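Local coordinates for organic hydroperoxide resistance protein OhrB (Bacillus subtilis, PDB 2BJO), which takes part in resistance to organic hydroperoxides as a stress-response member of the OsmC/Ohr family, at residues R105-A108 and Q109-V112. The protein carries 3 engineered substitutions. Numbering follows the deposited sequence.
Sequences REKA and QELV
The first two turns of the amphipathic alpha-helix 105-118 bring Lys107 against both Glu110 and Leu111, one turn further on. Four successive i to i+4 backbone bonds build these turns, the straightest from Gln109 N to Arg105 O (2.8 Å, 171° at the hydrogen). The bond from Glu110 N to Glu106 O is longer, 3.2 Å, and that same Glu106 O also accepts a hydrogen from a water molecule, which donates a second one to Glu110 OE2. The water thus ties a backbone carbonyl to the carboxylate of the next turn.

Lysine suits the margin of the helix because its long aliphatic chain can lie on an apolar neighbour while its ammonium group reaches a carboxylate. With CG anti to the backbone N (chi1 170°), the Lys107 chain then bends at each later torsion and folds forward over the following turn. Lys107 CD rests on Leu111 CD1 at 3.7 Å, while Lys107 NZ forms a salt bridge with Glu110 OE2 at 3.2 Å and a weak hydrogen bond with Gln67 OE1. Glu110, extended beyond CG, spreads its two oxygens between partners: OE2 takes the lysine and the water, and OE1 is hydrogen-bonded by Gln67 NE2. On another flank Arg105 and Gln109 lie side by side, with Arg105 NH2 and Gln109 NE2 4.1 Å apart and the guanidinium and amide planes turned 58° from each other, a loose contact of polar groups whose chains both also touch Leu135.

The apolar side turns inward. Ala108, a single methyl consistent with close packing, touches Leu135 of strand 132-135 and Leu103 of the preceding loop. Val112 packs on Leu133 and Leu60, and Leu111 reaches Leu60, Val63 and Ala64, so the start of the helix packs against both strand 132-135 and helix 44-65.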
loop_
_atom_site.group_PDB
_atom_site.type_symbol
_atom_site.label_atom_id
_atom_site.label_comp_id
_atom_site.label_asym_id
_atom_site.label_seq_id
_atom_site.Cartn_x
_atom_site.Cartn_y
_atom_site.Cartn_z
ATOM N N ARG A 105 -13.553 25.838 -2.430
ATOM C CA ARG A 105 -13.524 24.805 -3.448
ATOM C C ARG A 105 -12.480 25.012 -4.550
ATOM O O ARG A 105 -11.789 24.045 -4.894
ATOM C CB ARG A 105 -14.917 24.618 -4.053
ATOM C CG ARG A 105 -15.011 23.282 -4.759
ATOM C CD ARG A 105 -16.090 23.328 -5.803
ATOM N NE ARG A 105 -15.751 22.328 -6.807
ATOM C CZ ARG A 105 -16.201 21.089 -6.805
ATOM N NH1 ARG A 105 -17.018 20.684 -5.834
ATOM N NH2 ARG A 105 -15.816 20.283 -7.789
ATOM N N GLU A 106 -12.369 26.222 -5.091
ATOM C CA GLU A 106 -11.361 26.536 -6.100
ATOM C C GLU A 106 -9.993 26.166 -5.549
ATOM O O GLU A 106 -9.167 25.602 -6.236
ATOM C CB GLU A 106 -11.084 28.010 -6.432
ATOM C CG GLU A 106 -12.148 29.038 -6.471
ATOM C CD GLU A 106 -12.707 29.510 -5.154
ATOM O OE1 GLU A 106 -12.605 30.727 -4.865
ATOM O OE2 GLU A 106 -13.281 28.617 -4.499
ATOM N N LYS A 107 -9.743 26.529 -4.302
ATOM C CA LYS A 107 -8.452 26.219 -3.685
ATOM C C LYS A 107 -8.284 24.729 -3.461
ATOM O O LYS A 107 -7.196 24.179 -3.702
ATOM C CB LYS A 107 -8.281 27.051 -2.400
ATOM C CG LYS A 107 -7.120 26.679 -1.523
ATOM C CD LYS A 107 -5.689 26.991 -1.955
ATOM C CE LYS A 107 -5.318 27.421 -3.347
ATOM N NZ LYS A 107 -5.242 28.901 -3.492
ATOM N N ALA A 108 -9.361 24.101 -2.982
ATOM C CA ALA A 108 -9.371 22.639 -2.797
ATOM C C ALA A 108 -8.979 21.915 -4.103
ATOM O O ALA A 108 -8.093 21.041 -4.077
ATOM C CB ALA A 108 -10.714 22.140 -2.229
ATOM N N GLN A 109 -9.617 22.289 -5.213
ATOM C CA GLN A 109 -9.301 21.719 -6.527
ATOM C C GLN A 109 -7.809 21.849 -6.842
ATOM O O GLN A 109 -7.158 20.877 -7.243
ATOM C CB GLN A 109 -10.100 22.366 -7.662
ATOM C CG GLN A 109 -9.933 21.614 -8.999
ATOM C CD GLN A 109 -10.520 20.209 -8.875
ATOM O OE1 GLN A 109 -9.811 19.202 -8.770
ATOM N NE2 GLN A 109 -11.844 20.155 -8.838
ATOM N N GLU A 110 -7.284 23.051 -6.643
ATOM C CA GLU A 110 -5.875 23.301 -6.931
ATOM C C GLU A 110 -4.953 22.435 -6.088
ATOM O O GLU A 110 -4.025 21.844 -6.635
ATOM C CB GLU A 110 -5.550 24.785 -6.719
ATOM C CG GLU A 110 -4.106 25.215 -6.968
ATOM C CD GLU A 110 -3.813 26.541 -6.299
ATOM O OE1 GLU A 110 -2.681 26.716 -5.794
ATOM O OE2 GLU A 110 -4.723 27.398 -6.268
ATOM N N LEU A 111 -5.203 22.361 -4.781
ATOM C CA LEU A 111 -4.350 21.576 -3.873
ATOM C C LEU A 111 -4.408 20.051 -3.998
ATOM O O LEU A 111 -3.451 19.351 -3.717
ATOM C CB LEU A 111 -4.625 21.954 -2.414
ATOM C CG LEU A 111 -4.326 23.439 -2.159
ATOM C CD1 LEU A 111 -4.687 23.624 -0.716
ATOM C CD2 LEU A 111 -2.916 23.931 -2.426
ATOM N N VAL A 112 -5.567 19.554 -4.409
ATOM C CA VAL A 112 -5.766 18.161 -4.747
ATOM C C VAL A 112 -4.876 17.794 -5.942
ATOM O O VAL A 112 -4.166 16.783 -5.923
ATOM C CB VAL A 112 -7.274 17.900 -4.952
ATOM C CG1 VAL A 112 -7.579 16.580 -5.679
ATOM C CG2 VAL A 112 -7.981 17.868 -3.610
HETATM O O HOH W 1 -7.252 27.783 -7.592
#